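Local coordinates for protein photoreceptor-histidine kinase BphP (Stigmatella aurantiaca DW4/3-1, PDB 6BAF) that probably senses red and far-red light through a bound bilin chromophore and signals as a histidine kinase in the light control of cell development, at residues G18-L23 / R103-L108; A159-F164 / K266-I271. One frame throughout, in Å; residues are numbered along the deposited sequence.

Interaction 1: residues G18-L23 / R103-L108; sequences GVLLVL and RLILEL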
loop_
_atom_site.group_PDB
_atom_site.type_symbol
_atom_site.label_atom_id
_atom_site.label_comp_id
_atom_site.label_asym_id
_atom_site.label_seq_id
_atom_site.Cartn_x
_atom_site.Cartn_y
_atom_site.Cartn_z
ATOM N N GLY A 18 -20.410 14.358 -3.491
ATOM C CA GLY A 18 -19.705 14.160 -4.746
ATOM C C GLY A 18 -20.688 14.308 -5.897
ATOM O O GLY A 18 -21.877 14.545 -5.685
ATOM N N VAL A 19 -20.171 14.185 -7.116
ATOM C CA VAL A 19 -21.006 14.253 -8.306
ATOM C C VAL A 19 -20.922 12.902 -8.996
ATOM O O VAL A 19 -19.847 12.307 -9.064
ATOM C CB VAL A 19 -20.592 15.390 -9.270
ATOM C CG1 VAL A 19 -21.266 15.193 -10.649
ATOM C CG2 VAL A 19 -21.041 16.709 -8.718
ATOM N N LEU A 20 -22.054 12.420 -9.505
ATOM C CA LEU A 20 -22.079 11.231 -10.346
ATOM C C LEU A 20 -22.387 11.622 -11.790
ATOM O O LEU A 20 -23.355 12.341 -12.046
ATOM C CB LEU A 20 -23.110 10.250 -9.832
ATOM C CG LEU A 20 -23.120 8.920 -10.587
ATOM C CD1 LEU A 20 -23.216 7.754 -9.610
ATOM C CD2 LEU A 20 -24.280 8.923 -11.629
ATOM N N LEU A 21 -21.561 11.155 -12.719
ATOM C CA LEU A 21 -21.789 11.283 -14.153
ATOM C C LEU A 21 -21.867 9.895 -14.775
ATOM O O LEU A 21 -21.187 8.974 -14.324
ATOM C CB LEU A 21 -20.651 12.058 -14.813
ATOM C CG LEU A 21 -20.267 13.396 -14.193
ATOM C CD1 LEU A 21 -19.049 13.915 -14.929
ATOM C CD2 LEU A 21 -21.433 14.412 -14.276
ATOM N N VAL A 22 -22.696 9.725 -15.812
ATOM C CA VAL A 22 -22.631 8.542 -16.666
ATOM C C VAL A 22 -22.154 8.989 -18.043
ATOM O O VAL A 22 -22.597 10.025 -18.558
ATOM C CB VAL A 22 -23.970 7.808 -16.762
ATOM C CG1 VAL A 22 -23.841 6.642 -17.705
ATOM C CG2 VAL A 22 -24.444 7.332 -15.372
ATOM N N LEU A 23 -21.225 8.225 -18.617
ATOM C CA LEU A 23 -20.502 8.559 -19.838
ATOM C C LEU A 23 -20.766 7.512 -20.907
ATOM O O LEU A 23 -20.696 6.299 -20.638
ATOM C CB LEU A 23 -18.994 8.618 -19.573
ATOM C CG LEU A 23 -18.491 9.528 -18.448
ATOM C CD1 LEU A 23 -16.983 9.333 -18.309
ATOM C CD2 LEU A 23 -18.757 10.917 -18.805
ATOM N N ARG A 103 -23.070 0.437 -18.279
ATOM C CA ARG A 103 -22.852 1.869 -18.189
ATOM C C ARG A 103 -21.487 2.161 -17.575
ATOM O O ARG A 103 -20.934 1.379 -16.791
ATOM C CB ARG A 103 -23.990 2.570 -17.408
ATOM C CG ARG A 103 -25.431 2.233 -17.945
ATOM C CD ARG A 103 -26.216 3.331 -18.762
ATOM N NE ARG A 103 -25.420 4.270 -19.572
ATOM C CZ ARG A 103 -25.901 5.142 -20.485
ATOM N NH1 ARG A 103 -27.233 5.218 -20.782
ATOM N NH2 ARG A 103 -25.024 5.936 -21.112
ATOM N N LEU A 104 -20.928 3.296 -17.981
ATOM C CA LEU A 104 -19.651 3.793 -17.473
ATOM C C LEU A 104 -19.971 4.944 -16.527
ATOM O O LEU A 104 -20.439 6.006 -16.957
ATOM C CB LEU A 104 -18.751 4.261 -18.616
ATOM C CG LEU A 104 -17.235 4.431 -18.522
ATOM C CD1 LEU A 104 -16.712 5.547 -19.404
ATOM C CD2 LEU A 104 -16.583 4.399 -17.131
ATOM N N ILE A 105 -19.733 4.736 -15.241
ATOM C CA ILE A 105 -20.104 5.686 -14.204
ATOM C C ILE A 105 -18.830 6.311 -13.663
ATOM O O ILE A 105 -17.889 5.593 -13.295
ATOM C CB ILE A 105 -20.896 4.999 -13.082
ATOM C CG1 ILE A 105 -22.209 4.454 -13.641
ATOM C CG2 ILE A 105 -21.066 5.976 -11.906
ATOM C CD1 ILE A 105 -23.007 3.576 -12.694
ATOM N N LEU A 106 -18.798 7.638 -13.609
ATOM C CA LEU A 106 -17.654 8.375 -13.089
ATOM C C LEU A 106 -18.133 9.168 -11.881
ATOM O O LEU A 106 -19.057 9.991 -11.993
ATOM C CB LEU A 106 -17.057 9.284 -14.169
ATOM C CG LEU A 106 -16.029 10.322 -13.727
ATOM C CD1 LEU A 106 -14.764 9.629 -13.170
ATOM C CD2 LEU A 106 -15.687 11.259 -14.903
ATOM N N GLU A 107 -17.571 8.865 -10.710
ATOM C CA GLU A 107 -17.882 9.593 -9.486
ATOM C C GLU A 107 -16.740 10.528 -9.140
ATOM O O GLU A 107 -15.564 10.155 -9.254
ATOM C CB GLU A 107 -18.162 8.616 -8.345
ATOM C CG GLU A 107 -19.435 7.887 -8.710
ATOM C CD GLU A 107 -19.852 6.862 -7.718
ATOM O OE1 GLU A 107 -19.135 5.816 -7.579
ATOM O OE2 GLU A 107 -20.911 7.104 -7.079
ATOM N N LEU A 108 -17.091 11.760 -8.768
ATOM C CA LEU A 108 -16.126 12.833 -8.543
ATOM C C LEU A 108 -16.263 13.308 -7.107
ATOM O O LEU A 108 -17.358 13.697 -6.684
ATOM C CB LEU A 108 -16.347 14.009 -9.488
ATOM C CG LEU A 108 -16.260 13.706 -10.979
ATOM C CD1 LEU A 108 -16.571 14.959 -11.798
ATOM C CD2 LEU A 108 -14.913 13.124 -11.370
HETATM O O HOH W 1 -22.444 4.511 -20.256
#

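Interaction 2: residues A159-F164 / K266-I271; sequences AIIYRF and KLWGLI. With BLR (3-[5-[(Z)-(4-ethenyl-3-methyl-5-oxidanylidene-pyrrol-2-ylidene)methyl]-2-[[5-[(Z)-(3-ethenyl-4-methyl-5-oxidanylidene-pyrrol-2-ylidene)methyl]-3-(3-hydroxy-3-oxopropyl)-4-methyl-1H-pyrrol-2-yl]methyl]-4-methyl-1H-pyrrol-3-yl]propanoic acid), chain B.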
loop_
_atom_site.group_PDB
_atom_site.type_symbol
_atom_site.label_atom_id
_atom_site.label_comp_id
_atom_site.label_asym_id
_atom_site.label_seq_id
_atom_site.Cartn_x
_atom_site.Cartn_y
_atom_site.Cartn_z
ATOM N N ALA A 159 -15.551 1.553 16.251
ATOM C CA ALA A 159 -15.314 0.598 15.186
ATOM C C ALA A 159 -15.506 -0.774 15.789
ATOM O O ALA A 159 -14.926 -1.066 16.839
ATOM C CB ALA A 159 -13.895 0.717 14.582
ATOM N N ILE A 160 -16.305 -1.627 15.136
ATOM C CA ILE A 160 -16.549 -2.969 15.632
ATOM C C ILE A 160 -16.267 -3.963 14.524
ATOM O O ILE A 160 -16.242 -3.615 13.339
ATOM C CB ILE A 160 -17.997 -3.137 16.157
ATOM C CG1 ILE A 160 -19.014 -2.948 15.004
ATOM C CG2 ILE A 160 -18.260 -2.118 17.270
ATOM C CD1 ILE A 160 -20.456 -3.536 15.308
ATOM N N ILE A 161 -16.026 -5.208 14.922
ATOM C CA ILE A 161 -16.194 -6.357 14.046
ATOM C C ILE A 161 -17.587 -6.931 14.308
ATOM O O ILE A 161 -17.918 -7.298 15.442
ATOM C CB ILE A 161 -15.138 -7.447 14.280
ATOM C CG1 ILE A 161 -13.691 -6.932 14.071
ATOM C CG2 ILE A 161 -15.429 -8.568 13.310
ATOM C CD1 ILE A 161 -13.455 -6.312 12.717
ATOM N N TYR A 162 -18.394 -7.036 13.266
ATOM C CA TYR A 162 -19.754 -7.538 13.358
ATOM C C TYR A 162 -19.764 -8.854 12.603
ATOM O O TYR A 162 -19.609 -8.869 11.384
ATOM C CB TYR A 162 -20.709 -6.520 12.749
ATOM C CG TYR A 162 -22.192 -6.861 12.904
ATOM C CD1 TYR A 162 -22.850 -6.641 14.122
ATOM C CD2 TYR A 162 -22.926 -7.389 11.837
ATOM C CE1 TYR A 162 -24.213 -6.924 14.277
ATOM C CE2 TYR A 162 -24.308 -7.684 11.978
ATOM C CZ TYR A 162 -24.936 -7.441 13.200
ATOM O OH TYR A 162 -26.278 -7.721 13.368
ATOM N N ARG A 163 -19.922 -9.955 13.303
ATOM C CA ARG A 163 -19.798 -11.260 12.687
ATOM C C ARG A 163 -21.176 -11.904 12.529
ATOM O O ARG A 163 -21.987 -11.846 13.450
ATOM C CB ARG A 163 -18.911 -12.159 13.543
ATOM C CG ARG A 163 -18.694 -13.490 12.878
ATOM C CD ARG A 163 -17.970 -14.436 13.811
ATOM N NE ARG A 163 -17.689 -15.675 13.087
ATOM C CZ ARG A 163 -16.900 -16.645 13.546
ATOM N NH1 ARG A 163 -16.302 -16.515 14.742
ATOM N NH2 ARG A 163 -16.699 -17.729 12.796
ATOM N N PHE A 164 -21.434 -12.515 11.365
ATOM C CA PHE A 164 -22.712 -13.160 11.068
ATOM C C PHE A 164 -22.702 -14.616 11.513
ATOM O O PHE A 164 -21.716 -15.332 11.314
ATOM C CB PHE A 164 -23.024 -13.100 9.565
ATOM C CG PHE A 164 -23.218 -11.677 9.013
ATOM C CD1 PHE A 164 -24.352 -10.928 9.333
ATOM C CD2 PHE A 164 -22.257 -11.107 8.171
ATOM C CE1 PHE A 164 -24.533 -9.629 8.857
ATOM C CE2 PHE A 164 -22.409 -9.800 7.661
ATOM C CZ PHE A 164 -23.558 -9.037 7.998
ATOM N N LYS A 266 -18.062 -15.762 0.628
ATOM C CA LYS A 266 -19.337 -15.509 1.270
ATOM C C LYS A 266 -19.125 -14.497 2.386
ATOM O O LYS A 266 -18.057 -14.470 3.002
ATOM C CB LYS A 266 -19.915 -16.855 1.755
ATOM C CG LYS A 266 -20.799 -16.806 2.963
ATOM C CD LYS A 266 -21.514 -18.158 3.170
ATOM C CE LYS A 266 -21.911 -18.386 4.631
ATOM N NZ LYS A 266 -21.474 -19.750 5.071
ATOM N N LEU A 267 -20.117 -13.624 2.604
ATOM C CA LEU A 267 -19.982 -12.564 3.594
ATOM C C LEU A 267 -19.858 -13.175 4.975
ATOM O O LEU A 267 -20.642 -14.044 5.352
ATOM C CB LEU A 267 -21.174 -11.618 3.547
ATOM C CG LEU A 267 -21.140 -10.320 4.330
ATOM C CD1 LEU A 267 -20.007 -9.363 3.801
ATOM C CD2 LEU A 267 -22.547 -9.633 4.219
ATOM N N TRP A 268 -18.818 -12.773 5.700
ATOM C CA TRP A 268 -18.479 -13.324 7.006
ATOM C C TRP A 268 -18.814 -12.366 8.128
ATOM O O TRP A 268 -19.161 -12.792 9.236
ATOM C CB TRP A 268 -16.970 -13.635 7.047
ATOM C CG TRP A 268 -16.430 -14.293 8.308
ATOM C CD1 TRP A 268 -16.280 -15.648 8.542
ATOM C CD2 TRP A 268 -15.981 -13.631 9.500
ATOM N NE1 TRP A 268 -15.732 -15.846 9.792
ATOM C CE2 TRP A 268 -15.531 -14.628 10.390
ATOM C CE3 TRP A 268 -15.865 -12.287 9.878
ATOM C CZ2 TRP A 268 -15.012 -14.324 11.636
ATOM C CZ3 TRP A 268 -15.363 -11.993 11.104
ATOM C CH2 TRP A 268 -14.923 -13.012 11.976
ATOM N N GLY A 269 -18.780 -11.079 7.829
ATOM C CA GLY A 269 -18.830 -10.079 8.864
ATOM C C GLY A 269 -18.594 -8.736 8.231
ATOM O O GLY A 269 -18.462 -8.608 7.014
ATOM N N LEU A 270 -18.587 -7.726 9.085
ATOM C CA LEU A 270 -18.338 -6.369 8.655
ATOM C C LEU A 270 -17.373 -5.756 9.650
ATOM O O LEU A 270 -17.412 -6.086 10.832
ATOM C CB LEU A 270 -19.607 -5.486 8.642
ATOM C CG LEU A 270 -20.841 -5.831 7.802
ATOM C CD1 LEU A 270 -21.830 -4.696 8.031
ATOM C CD2 LEU A 270 -20.485 -5.923 6.344
ATOM N N ILE A 271 -16.522 -4.867 9.164
ATOM C CA ILE A 271 -15.937 -3.830 9.998
ATOM C C ILE A 271 -16.910 -2.673 9.913
ATOM O O ILE A 271 -17.119 -2.122 8.834
ATOM C CB ILE A 271 -14.540 -3.398 9.513
ATOM C CG1 ILE A 271 -13.593 -4.591 9.348
ATOM C CG2 ILE A 271 -13.936 -2.388 10.497
ATOM C CD1 ILE A 271 -12.326 -4.251 8.491
HETATM C CHA BLR B . -27.639 -1.535 6.237
HETATM N NA BLR B . -27.491 -1.970 8.729
HETATM C C1A BLR B . -26.916 -1.690 7.550
HETATM C C2A BLR B . -25.532 -1.565 7.699
HETATM C C3A BLR B . -25.245 -1.800 8.996
HETATM C C4A BLR B . -26.474 -2.035 9.630
HETATM C CMA BLR B . -23.811 -1.797 9.605
HETATM C CAA BLR B . -24.555 -1.247 6.565
HETATM C CBA BLR B . -24.477 0.269 6.245
HETATM C CGA BLR B . -23.630 1.029 7.278
HETATM O O1A BLR B . -22.423 0.672 7.410
HETATM O O2A BLR B . -24.102 1.988 8.001
HETATM C CHB BLR B . -26.781 -2.373 11.072
HETATM N NB BLR B . -25.199 -0.824 12.272
HETATM C C1B BLR B . -26.072 -2.049 12.115
HETATM C C2B BLR B . -25.995 -2.789 13.398
HETATM C C3B BLR B . -25.145 -2.133 14.306
HETATM C C4B BLR B . -24.602 -0.897 13.678
HETATM C CMB BLR B . -26.710 -4.105 13.724
HETATM O OB BLR B . -23.874 -0.093 14.142
HETATM C CAB BLR B . -24.844 -2.691 15.708
HETATM C CBB BLR B . -23.942 -2.147 16.491
HETATM N NC BLR B . -32.317 -2.044 9.122
HETATM C C1C BLR B . -33.223 -2.327 10.308
HETATM C C2C BLR B . -34.551 -2.677 9.721
HETATM C C3C BLR B . -34.523 -2.650 8.302
HETATM C C4C BLR B . -33.147 -2.251 7.867
HETATM C CMC BLR B . -35.742 -3.039 10.583
HETATM O OC BLR B . -32.947 -2.268 11.457
HETATM C CAC BLR B . -35.708 -2.955 7.365
HETATM C CBC BLR B . -36.413 -4.096 7.461
HETATM C CHD BLR B . -32.754 -2.112 6.639
HETATM N ND BLR B . -30.082 -1.918 7.008
HETATM C C1D BLR B . -31.326 -1.887 6.207
HETATM C C2D BLR B . -31.040 -1.580 4.815
HETATM C C3D BLR B . -29.592 -1.443 4.705
HETATM C C4D BLR B . -28.949 -1.664 6.050
HETATM C CMD BLR B . -32.084 -1.463 3.697
HETATM C CAD BLR B . -28.830 -1.106 3.440
HETATM C CBD BLR B . -28.533 0.385 3.440
HETATM C CGD BLR B . -27.921 0.568 2.064
HETATM O O1D BLR B . -26.831 -0.036 1.783
HETATM O O2D BLR B . -28.560 1.243 1.201
HETATM O O HOH W 2 -19.205 -15.446 10.136
#

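Interaction 1: residues G18-L23 / R103-L108
Leu20 reaches over Ile105 and Glu107 with a single methyl: its CD1 lies 3.6 Å from Ile105 CG2 and 3.5 Å from Glu107 OE2, the leucine crossing both side chains at a slant. CG sits anti to the backbone N (chi1 -175°), which brings the branched end over Ile105. The Glu107 carboxylate is buried beside this methyl, yet both oxygens are satisfied by backbone N-H groups, OE1 by Val236 and OE2 by Leu237. Farther along the same face Val22 splits its two branches: CG2 rests 4.0 Å from Ile105 CG1, while CG1 turns to Arg103, whose side chain crosses it at about a right angle. Arg103 was modelled in two conformers, so that last contact is less certain.

The other face is all aliphatic. Leu21 CD1 meets Leu108 CD1 at 4.1 Å, and Leu23 straddles two leucines, CB lying 3.8 Å from Leu104 CD1 and CD1 lying 4.1 Å from Leu106 CD2. Val40 and Leu41 of helix 37-41 pack on this side. Backbone bonds hold the register, with Leu21 and Leu106 bonded both ways; Leu21 N to Leu106 O measures 2.9 Å and is almost straight (172°). The strands run antiparallel, 153° apart, as first and last of the five-stranded PAS core (order 2-1-5-4-3), adjacent within it; 13-14 and 218-222 extend the sheet past 30-34.

Interaction 2: residues A159-F164 / K266-I271
Arg163 lies fully extended across one face of the Trp268 indole. CB leaves the backbone with CG anti to N (chi1 -176°), which sends the chain out over the ring. CG hangs 3.9 Å from the centroid of the Trp268 six-membered ring, 10° off its normal, a CH-pi contact, and also touches the Trp268 carbonyl oxygen. CD follows, 3.7 Å from Trp268 CZ2, and NE comes down near the rim, 3.3 Å from the same carbon. CZ has passed the rim, 3.5 Å from CZ2, which lies under one face of the guanidinium; NH2 ends 3.7 Å from Trp268 NE1, the planes 24° apart. NE also gives a weak hydrogen bond to a water that donates to the carbonyls of Phe164 and Trp268.

Beneath this pair run two central strands of the antiparallel GAF sheet. Trp268 and Gly269 together face Leu261 on strand 255-263, a classic beta bulge. Ile161 CG2 abuts the indole edge. On the opposite face Tyr162 and Leu270, paired through both backbone bonds, line the bilin pocket, Leu270 CD1 3.8 Å from BLR CMA and Tyr162 OH 3.7 Å from BLR CMB. Phe164 CE2 lies 3.4 Å from Leu267 CD2, the side chains crossing aslant.

How the interactions relate
From the N terminus, the chain enters interaction 1 at residues 18-23, runs through the helices and strands of the PAS domain, and returns at 103-108 to close a loop of 79 residues. Helices 120-135 and 139-154 then lead to 159-164, where interaction 2 opens; it closes at 266-271 after 101 intervening residues. The two loops stand in series, neither nested nor crossed, and their nearest atoms are about 18 Å apart. The second loop nevertheless reaches back: its strand 218-222 pairs between 13-14 and 30-34, tying this part of the GAF range to the PAS sheet, consistent with the knotted PAS-GAF junction of phytochromes.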